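Local coordinates for protein acetylxylan esterase (Geobacillus stearothermophilus, PDB 5BN1) that removes acetyl side groups from the xylose backbone units of xylan and xylo-oligosaccharides as a serine esterase of the GDSL family, working as a donut-shaped homooctamer, at residues Gly36-Tyr49 and His200-Phe213. The protein carries 1 engineered substitution. Residues are numbered along the deposited sequence; the frame is centred on the assembly and turned at random.
Sequences GYVAYVVGLLQAVY and HMILARAFLREIGF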
ATOM      1  N   GLY A  36      17.286 -13.236 -13.180  1.00 14.56           N
ATOM      2  CA  GLY A  36      17.380 -13.833 -14.499  1.00 14.12           C
ATOM      3  C   GLY A  36      18.805 -14.355 -14.686  1.00 14.06           C
ATOM      4  O   GLY A  36      19.513 -14.875 -13.815  1.00 13.52           O
ATOM      5  N   TYR A  37      19.203 -14.268 -15.962  1.00 13.14           N
ATOM      6  CA  TYR A  37      20.377 -15.066 -16.394  1.00 13.40           C
ATOM      7  C   TYR A  37      21.656 -14.619 -15.640  1.00 12.15           C
ATOM      8  O   TYR A  37      22.479 -15.488 -15.419  1.00 12.59           O
ATOM      9  CB  TYR A  37      20.647 -15.055 -17.923  1.00 13.02           C
ATOM     10  CG  TYR A  37      21.267 -13.809 -18.516  1.00 12.35           C
ATOM     11  CD1 TYR A  37      20.537 -12.668 -18.852  1.00 12.53           C
ATOM     12  CD2 TYR A  37      22.664 -13.710 -18.608  1.00 13.15           C
ATOM     13  CE1 TYR A  37      21.123 -11.488 -19.325  1.00 12.78           C
ATOM     14  CE2 TYR A  37      23.230 -12.542 -19.083  1.00 13.81           C
ATOM     15  CZ  TYR A  37      22.504 -11.463 -19.418  1.00 15.30           C
ATOM     16  OH  TYR A  37      23.089 -10.240 -19.858  1.00 15.25           O
ATOM     17  N   VAL A  38      21.804 -13.350 -15.302  1.00 12.13           N
ATOM     18  CA  VAL A  38      22.983 -12.928 -14.543  1.00 12.05           C
ATOM     19  C   VAL A  38      23.081 -13.693 -13.198  1.00 12.30           C
ATOM     20  O   VAL A  38      24.056 -14.294 -12.893  1.00 14.71           O
ATOM     21  CB  VAL A  38      23.010 -11.444 -14.365  1.00 12.41           C
ATOM     22  CG1 VAL A  38      24.168 -10.992 -13.448  1.00 14.04           C
ATOM     23  CG2 VAL A  38      23.137 -10.729 -15.728  1.00 12.77           C
ATOM     24  N   ALA A  39      21.958 -13.703 -12.505  1.00 12.11           N
ATOM     25  CA  ALA A  39      21.965 -14.401 -11.253  1.00 12.98           C
ATOM     26  C   ALA A  39      22.218 -15.863 -11.452  1.00 13.54           C
ATOM     27  O   ALA A  39      22.860 -16.494 -10.575  1.00 14.03           O
ATOM     28  CB  ALA A  39      20.645 -14.177 -10.522  1.00 12.85           C
ATOM     29  N   TYR A  40      21.630 -16.469 -12.464  1.00 12.03           N
ATOM     30  CA  TYR A  40      21.801 -17.872 -12.717  1.00 12.86           C
ATOM     31  C   TYR A  40      23.254 -18.246 -13.034  1.00 12.23           C
ATOM     32  O   TYR A  40      23.785 -19.262 -12.610  1.00 13.45           O
ATOM     33  CB  TYR A  40      20.866 -18.418 -13.779  1.00 12.18           C
ATOM     34  CG  TYR A  40      19.392 -18.256 -13.549  1.00 14.20           C
ATOM     35  CD1 TYR A  40      18.923 -17.964 -12.316  1.00 14.27           C
ATOM     36  CD2 TYR A  40      18.541 -18.503 -14.530  1.00 15.57           C
ATOM     37  CE1 TYR A  40      17.532 -17.771 -12.115  1.00 16.45           C
ATOM     38  CE2 TYR A  40      17.151 -18.301 -14.383  1.00 15.96           C
ATOM     39  CZ  TYR A  40      16.689 -17.970 -13.187  1.00 17.46           C
ATOM     40  OH  TYR A  40      15.285 -17.828 -12.961  1.00 18.85           O
ATOM     41  N   VAL A  41      23.899 -17.374 -13.841  1.00 14.05           N
ATOM     42  CA  VAL A  41      25.304 -17.552 -14.107  1.00 14.22           C
ATOM     43  C   VAL A  41      26.111 -17.543 -12.811  1.00 14.39           C
ATOM     44  O   VAL A  41      26.953 -18.432 -12.610  1.00 14.58           O
ATOM     45  CB  VAL A  41      25.769 -16.451 -15.125  1.00 14.11           C
ATOM     46  CG1 VAL A  41      27.295 -16.330 -15.087  1.00 14.93           C
ATOM     47  CG2 VAL A  41      25.230 -16.667 -16.548  1.00 14.51           C
ATOM     48  N   VAL A  42      25.887 -16.561 -11.974  1.00 14.55           N
ATOM     49  CA  VAL A  42      26.644 -16.407 -10.728  1.00 15.60           C
ATOM     50  C   VAL A  42      26.356 -17.612  -9.837  1.00 15.25           C
ATOM     51  O   VAL A  42      27.250 -18.247  -9.288  1.00 18.35           O
ATOM     52  CB  VAL A  42      26.380 -15.126 -10.057  1.00 17.34           C
ATOM     53  CG1 VAL A  42      27.089 -15.053  -8.679  1.00 22.58           C
ATOM     54  CG2 VAL A  42      26.805 -13.986 -10.990  1.00 19.74           C
ATOM     55  N   GLY A  43      25.085 -18.001  -9.787  1.00 14.05           N
ATOM     56  CA  GLY A  43      24.800 -19.127  -8.932  1.00 15.46           C
ATOM     57  C   GLY A  43      25.314 -20.408  -9.366  1.00 14.31           C
ATOM     58  O   GLY A  43      25.723 -21.272  -8.513  1.00 16.08           O
ATOM     59  N   LEU A  44      25.279 -20.773 -10.674  1.00 13.89           N
ATOM     60  CA  LEU A  44      25.845 -21.963 -11.229  1.00 15.56           C
ATOM     61  C   LEU A  44      27.405 -21.994 -11.007  1.00 17.26           C
ATOM     62  O   LEU A  44      27.981 -23.028 -10.685  1.00 17.85           O
ATOM     63  CB  LEU A  44      25.521 -22.136 -12.698  1.00 15.45           C
ATOM     64  CG  LEU A  44      24.066 -22.674 -12.954  1.00 17.68           C
ATOM     65  CD1 LEU A  44      23.608 -22.368 -14.322  1.00 16.58           C
ATOM     66  CD2 LEU A  44      24.105 -24.203 -12.649  1.00 20.40           C
ATOM     67  N   LEU A  45      28.010 -20.840 -11.217  1.00 15.88           N
ATOM     68  CA  LEU A  45      29.507 -20.808 -11.004  1.00 18.24           C
ATOM     69  C   LEU A  45      29.845 -21.018  -9.512  1.00 19.15           C
ATOM     70  O   LEU A  45      30.821 -21.799  -9.263  1.00 20.20           O
ATOM     71  CB  LEU A  45      30.083 -19.472 -11.550  1.00 18.45           C
ATOM     72  CG  LEU A  45      30.210 -19.295 -13.033  1.00 20.41           C
ATOM     73  CD1 LEU A  45      30.475 -17.857 -13.304  1.00 19.67           C
ATOM     74  CD2 LEU A  45      31.245 -20.261 -13.595  1.00 20.29           C
ATOM     75  N   GLN A  46      29.073 -20.445  -8.613  1.00 17.29           N
ATOM     76  CA  GLN A  46      29.296 -20.676  -7.184  1.00 19.04           C
ATOM     77  C   GLN A  46      29.018 -22.069  -6.785  1.00 19.62           C
ATOM     78  O   GLN A  46      29.760 -22.647  -5.913  1.00 20.56           O
ATOM     79  CB  GLN A  46      28.628 -19.708  -6.345  1.00 19.57           C
ATOM     80  CG  GLN A  46      28.992 -19.796  -4.883  1.00 25.51           C
ATOM     81  CD  GLN A  46      28.757 -18.456  -4.168  1.00 32.87           C
ATOM     82  OE1 GLN A  46      27.624 -17.976  -4.019  1.00 36.88           O
ATOM     83  NE2 GLN A  46      29.878 -17.732  -3.884  1.00 38.20           N
ATOM     84  N   ALA A  47      27.988 -22.709  -7.371  1.00 17.89           N
ATOM     85  CA  ALA A  47      27.644 -24.066  -7.030  1.00 20.17           C
ATOM     86  C   ALA A  47      28.688 -25.066  -7.515  1.00 20.96           C
ATOM     87  O   ALA A  47      29.005 -26.057  -6.789  1.00 22.90           O
ATOM     88  CB  ALA A  47      26.280 -24.424  -7.592  1.00 19.93           C
ATOM     89  N   VAL A  48      29.323 -24.814  -8.663  1.00 19.19           N
ATOM     90  CA  VAL A  48      30.083 -25.809  -9.358  1.00 19.85           C
ATOM     91  C   VAL A  48      31.616 -25.406  -9.188  1.00 21.31           C
ATOM     92  O   VAL A  48      32.406 -26.317  -8.997  1.00 26.71           O
ATOM     93  CB  VAL A  48      29.678 -26.010 -10.827  1.00 21.01           C
ATOM     94  CG1 VAL A  48      30.517 -27.004 -11.558  1.00 21.54           C
ATOM     95  CG2 VAL A  48      28.208 -26.442 -10.943  1.00 21.59           C
ATOM     96  N   TYR A  49      31.934 -24.113  -9.193  1.00 22.27           N
ATOM     97  CA  TYR A  49      33.308 -23.576  -9.031  1.00 21.56           C
ATOM     98  C   TYR A  49      33.414 -22.574  -7.928  1.00 19.53           C
ATOM     99  O   TYR A  49      33.658 -21.415  -8.057  1.00 21.09           O
ATOM    100  CB  TYR A  49      33.717 -22.924 -10.370  1.00 23.80           C
ATOM    101  CG  TYR A  49      33.757 -23.808 -11.593  1.00 23.51           C
ATOM    102  CD1 TYR A  49      32.654 -24.061 -12.369  1.00 24.74           C
ATOM    103  CD2 TYR A  49      34.979 -24.270 -12.117  1.00 30.16           C
ATOM    104  CE1 TYR A  49      32.674 -24.825 -13.542  1.00 24.94           C
ATOM    105  CE2 TYR A  49      35.032 -24.966 -13.309  1.00 32.09           C
ATOM    106  CZ  TYR A  49      33.901 -25.261 -14.051  1.00 33.76           C
ATOM    107  OH  TYR A  49      34.006 -25.937 -15.293  1.00 37.60           O
ATOM    108  N   HIS A 200      15.821 -17.834 -19.367  1.00 13.18           N
ATOM    109  CA  HIS A 200      17.008 -17.288 -18.662  1.00 12.99           C
ATOM    110  C   HIS A 200      18.041 -18.377 -18.507  1.00 13.27           C
ATOM    111  O   HIS A 200      19.261 -18.086 -18.486  1.00 13.62           O
ATOM    112  CB  HIS A 200      16.614 -16.576 -17.394  1.00 13.73           C
ATOM    113  CG  HIS A 200      16.177 -15.165 -17.668  1.00 13.27           C
ATOM    114  ND1 HIS A 200      14.876 -14.697 -17.844  1.00 18.80           N
ATOM    115  CD2 HIS A 200      16.943 -14.120 -17.906  1.00 10.84           C
ATOM    116  CE1 HIS A 200      14.913 -13.381 -18.122  1.00 11.87           C
ATOM    117  NE2 HIS A 200      16.203 -13.038 -18.146  1.00 16.42           N
ATOM    118  N   MET A 201      17.626 -19.632 -18.306  1.00 13.43           N
ATOM    119  CA  MET A 201      18.547 -20.738 -18.249  1.00 13.05           C
ATOM    120  C   MET A 201      19.236 -20.945 -19.572  1.00 12.33           C
ATOM    121  O   MET A 201      20.425 -21.254 -19.621  1.00 14.79           O
ATOM    122  CB  MET A 201      17.896 -22.072 -17.819  1.00 15.71           C
ATOM    123  CG  MET A 201      17.604 -22.021 -16.351  1.00 21.25           C
ATOM    124  SD  MET A 201      19.110 -22.072 -15.276  1.00 17.40           S
ATOM    125  CE  MET A 201      18.043 -22.088 -13.811  1.00 22.00           C
ATOM    126  N   ILE A 202      18.498 -20.859 -20.656  1.00 14.33           N
ATOM    127  CA  ILE A 202      19.094 -20.923 -22.057  1.00 14.33           C
ATOM    128  C   ILE A 202      20.203 -19.888 -22.152  1.00 15.53           C
ATOM    129  O   ILE A 202      21.316 -20.199 -22.636  1.00 14.27           O
ATOM    130  CB  ILE A 202      18.002 -20.770 -23.102  1.00 13.46           C
ATOM    131  CG1 ILE A 202      17.082 -21.970 -23.162  1.00 14.98           C
ATOM    132  CG2 ILE A 202      18.637 -20.487 -24.497  1.00 15.15           C
ATOM    133  CD1 ILE A 202      15.781 -21.689 -23.905  1.00 16.02           C
ATOM    134  N   LEU A 203      19.909 -18.677 -21.769  1.00 13.51           N
ATOM    135  CA  LEU A 203      20.887 -17.580 -21.784  1.00 13.11           C
ATOM    136  C   LEU A 203      22.068 -17.882 -20.911  1.00 14.31           C
ATOM    137  O   LEU A 203      23.215 -17.707 -21.307  1.00 14.90           O
ATOM    138  CB  LEU A 203      20.294 -16.254 -21.437  1.00 13.01           C
ATOM    139  CG  LEU A 203      19.247 -15.674 -22.391  1.00 13.62           C
ATOM    140  CD1 LEU A 203      18.492 -14.520 -21.768  1.00 13.35           C
ATOM    141  CD2 LEU A 203      20.013 -15.157 -23.630  1.00 15.16           C
ATOM    142  N   ALA A 204      21.825 -18.298 -19.652  1.00 12.83           N
ATOM    143  CA  ALA A 204      22.967 -18.555 -18.742  1.00 13.09           C
ATOM    144  C   ALA A 204      23.818 -19.678 -19.322  1.00 12.43           C
ATOM    145  O   ALA A 204      25.082 -19.629 -19.234  1.00 13.44           O
ATOM    146  CB  ALA A 204      22.442 -18.938 -17.394  1.00 14.46           C
ATOM    147  N   ARG A 205      23.227 -20.734 -19.848  1.00 13.71           N
ATOM    148  CA  ARG A 205      23.952 -21.846 -20.384  1.00 13.29           C
ATOM    149  C   ARG A 205      24.824 -21.385 -21.592  1.00 15.38           C
ATOM    150  O   ARG A 205      25.993 -21.768 -21.664  1.00 15.60           O
ATOM    151  CB  ARG A 205      22.955 -22.895 -20.849  1.00 14.49           C
ATOM    152  CG  ARG A 205      23.611 -24.065 -21.494  1.00 16.57           C
ATOM    153  CD  ARG A 205      22.611 -25.087 -22.001  1.00 17.79           C
ATOM    154  NE  ARG A 205      23.263 -26.305 -22.469  1.00 19.55           N
ATOM    155  CZ  ARG A 205      22.839 -27.033 -23.487  1.00 23.05           C
ATOM    156  NH1 ARG A 205      21.740 -26.754 -24.105  1.00 22.88           N
ATOM    157  NH2 ARG A 205      23.520 -28.140 -23.852  1.00 24.55           N
ATOM    158  N   ALA A 206      24.263 -20.506 -22.402  1.00 14.97           N
ATOM    159  CA  ALA A 206      25.099 -19.992 -23.557  1.00 14.31           C
ATOM    160  C   ALA A 206      26.205 -19.147 -23.082  1.00 14.18           C
ATOM    161  O   ALA A 206      27.376 -19.273 -23.657  1.00 15.82           O
ATOM    162  CB  ALA A 206      24.187 -19.272 -24.517  1.00 15.41           C
ATOM    163  N   PHE A 207      26.037 -18.284 -22.115  1.00 12.79           N
ATOM    164  CA  PHE A 207      27.086 -17.466 -21.520  1.00 13.51           C
ATOM    165  C   PHE A 207      28.176 -18.371 -20.958  1.00 15.92           C
ATOM    166  O   PHE A 207      29.394 -18.167 -21.231  1.00 16.52           O
ATOM    167  CB  PHE A 207      26.553 -16.493 -20.553  1.00 15.18           C
ATOM    168  CG  PHE A 207      27.603 -15.641 -19.955  1.00 14.96           C
ATOM    169  CD1 PHE A 207      28.317 -16.036 -18.832  1.00 15.26           C
ATOM    170  CD2 PHE A 207      27.900 -14.402 -20.537  1.00 13.91           C
ATOM    171  CE1 PHE A 207      29.310 -15.242 -18.307  1.00 15.89           C
ATOM    172  CE2 PHE A 207      28.888 -13.608 -20.000  1.00 16.77           C
ATOM    173  CZ  PHE A 207      29.583 -14.031 -18.878  1.00 17.09           C
ATOM    174  N   LEU A 208      27.748 -19.299 -20.090  1.00 14.38           N
ATOM    175  CA  LEU A 208      28.703 -20.153 -19.437  1.00 15.63           C
ATOM    176  C   LEU A 208      29.561 -20.943 -20.403  1.00 16.87           C
ATOM    177  O   LEU A 208      30.817 -21.076 -20.175  1.00 18.31           O
ATOM    178  CB  LEU A 208      27.961 -21.068 -18.425  1.00 14.69           C
ATOM    179  CG  LEU A 208      27.444 -20.369 -17.170  1.00 15.40           C
ATOM    180  CD1 LEU A 208      26.436 -21.197 -16.428  1.00 15.63           C
ATOM    181  CD2 LEU A 208      28.548 -19.932 -16.209  1.00 17.57           C
ATOM    182  N   ARG A 209      28.973 -21.436 -21.455  1.00 16.02           N
ATOM    183  CA  ARG A 209      29.678 -22.224 -22.462  1.00 16.85           C
ATOM    184  C   ARG A 209      30.840 -21.378 -22.990  1.00 20.56           C
ATOM    185  O   ARG A 209      32.010 -21.815 -23.098  1.00 18.63           O
ATOM    186  CB  ARG A 209      28.745 -22.668 -23.508  1.00 20.04           C
ATOM    187  CG  ARG A 209      29.463 -23.447 -24.624  1.00 22.55           C
ATOM    188  CD  ARG A 209      28.560 -23.582 -25.798  1.00 25.17           C
ATOM    189  NE  ARG A 209      28.875 -24.587 -26.774  1.00 35.75           N
ATOM    190  CZ  ARG A 209      28.251 -24.702 -27.958  1.00 52.24           C
ATOM    191  NH1 ARG A 209      27.247 -23.856 -28.313  1.00 47.68           N
ATOM    192  NH2 ARG A 209      28.609 -25.685 -28.800  1.00 58.32           N
ATOM    193  N   GLU A 210      30.560 -20.111 -23.315  1.00 16.17           N
ATOM    194  CA  GLU A 210      31.591 -19.256 -23.939  1.00 18.95           C
ATOM    195  C   GLU A 210      32.714 -18.890 -22.978  1.00 21.57           C
ATOM    196  O   GLU A 210      33.890 -18.693 -23.451  1.00 21.67           O
ATOM    197  CB  GLU A 210      30.948 -18.003 -24.500  1.00 18.80           C
ATOM    198  CG  GLU A 210      31.923 -17.051 -25.203  1.00 21.35           C
ATOM    199  CD  GLU A 210      32.529 -17.600 -26.491  1.00 22.03           C
ATOM    200  OE1 GLU A 210      32.203 -18.742 -26.974  1.00 21.08           O
ATOM    201  OE2 GLU A 210      33.362 -16.753 -27.062  1.00 21.78           O
ATOM    202  N   ILE A 211      32.472 -18.894 -21.659  1.00 18.70           N
ATOM    203  CA  ILE A 211      33.532 -18.650 -20.698  1.00 18.73           C
ATOM    204  C   ILE A 211      34.225 -19.931 -20.204  1.00 21.09           C
ATOM    205  O   ILE A 211      35.086 -19.765 -19.313  1.00 23.49           O
ATOM    206  CB  ILE A 211      33.181 -17.741 -19.540  1.00 21.19           C
ATOM    207  CG1 ILE A 211      32.041 -18.343 -18.639  1.00 19.54           C
ATOM    208  CG2 ILE A 211      32.786 -16.309 -20.022  1.00 22.70           C
ATOM    209  CD1 ILE A 211      31.983 -17.668 -17.331  1.00 21.65           C
ATOM    210  N   GLY A 212      33.830 -21.076 -20.687  1.00 20.52           N
ATOM    211  CA  GLY A 212      34.478 -22.387 -20.578  1.00 23.89           C
ATOM    212  C   GLY A 212      33.782 -23.319 -19.615  1.00 25.19           C
ATOM    213  O   GLY A 212      34.364 -24.377 -19.276  1.00 25.72           O
ATOM    214  N   PHE A 213      32.531 -23.067 -19.234  1.00 22.17           N
ATOM    215  CA  PHE A 213      31.755 -24.070 -18.457  1.00 20.13           C
ATOM    216  C   PHE A 213      30.605 -24.529 -19.352  1.00 23.18           C
ATOM    217  O   PHE A 213      29.562 -23.833 -19.456  1.00 23.05           O
ATOM    218  CB  PHE A 213      31.224 -23.426 -17.248  1.00 20.16           C
ATOM    219  CG  PHE A 213      30.317 -24.275 -16.338  1.00 22.56           C
ATOM    220  CD1 PHE A 213      30.188 -25.646 -16.547  1.00 26.90           C
ATOM    221  CD2 PHE A 213      29.577 -23.644 -15.304  1.00 26.82           C
ATOM    222  CE1 PHE A 213      29.315 -26.408 -15.732  1.00 27.38           C
ATOM    223  CE2 PHE A 213      28.732 -24.417 -14.477  1.00 24.37           C
ATOM    224  CZ  PHE A 213      28.611 -25.767 -14.743  1.00 26.81           C
TER
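His-200 lays one face of its imidazole against the N-terminus of helix 37-48: Gly-36 CA sits over that face in a CH-pi contact, 3.8 Å from the centroid of the His-200 ring, while the Tyr-37 side chain crosses that of His-200 at about a right angle, with His-200 CD2 at the edge of the tyrosine ring. Chi1 of 76° puts Tyr-37 CG between its own backbone N and carbonyl carbon; the side chain crosses that of Leu-203 at a slant, CB near CB, with Tyr-37 OH hydrogen-bonded to Thr-17. Tyr-40 takes Met-201 on one face. Bent at chi2, the methionine carries CE to 4.0 Å from the centroid of the Tyr-40 ring, with SD oblique to it, a Met-aromatic contact; the same tyrosine also meets Tyr-40 of the second subunit. The helices cross at -53° with axes 8.4 Å apart at closest; Val-41 CG2 rests 3.7 Å from Ala-204 CB, and both valine methyls touch the Phe-207 ring. Farther along, Leu-208 divides its branches, CD1 against Leu-44 CD1 and CD2 at 3.6 Å from Leu-45 CG. Past the Schellman motif at Gly-212, the Phe-213 ring turns back to helix 37-48. Tyr-49 points its edge at one face of this ring in a T-shaped pair, planes at 67° and centroids 5.2 Å apart; both Val-48 methyls reach Phe-213 CZ, and Leu-45 CD2 lies near Phe-213 CD2. With an alanine at Phe-213, the Tyr-49 edge would probably lose its aromatic face and a gap would open beside Val-48 and Leu-45. Dispersion and weak CH-pi and aromatic attraction thus join helix 37-48 to the C-terminal helix 197-211 of the SGNH hydrolase fold in a buried seam, whose His-200 end lies near, without touching, the probable catalytic residues Ser-15 and His-194.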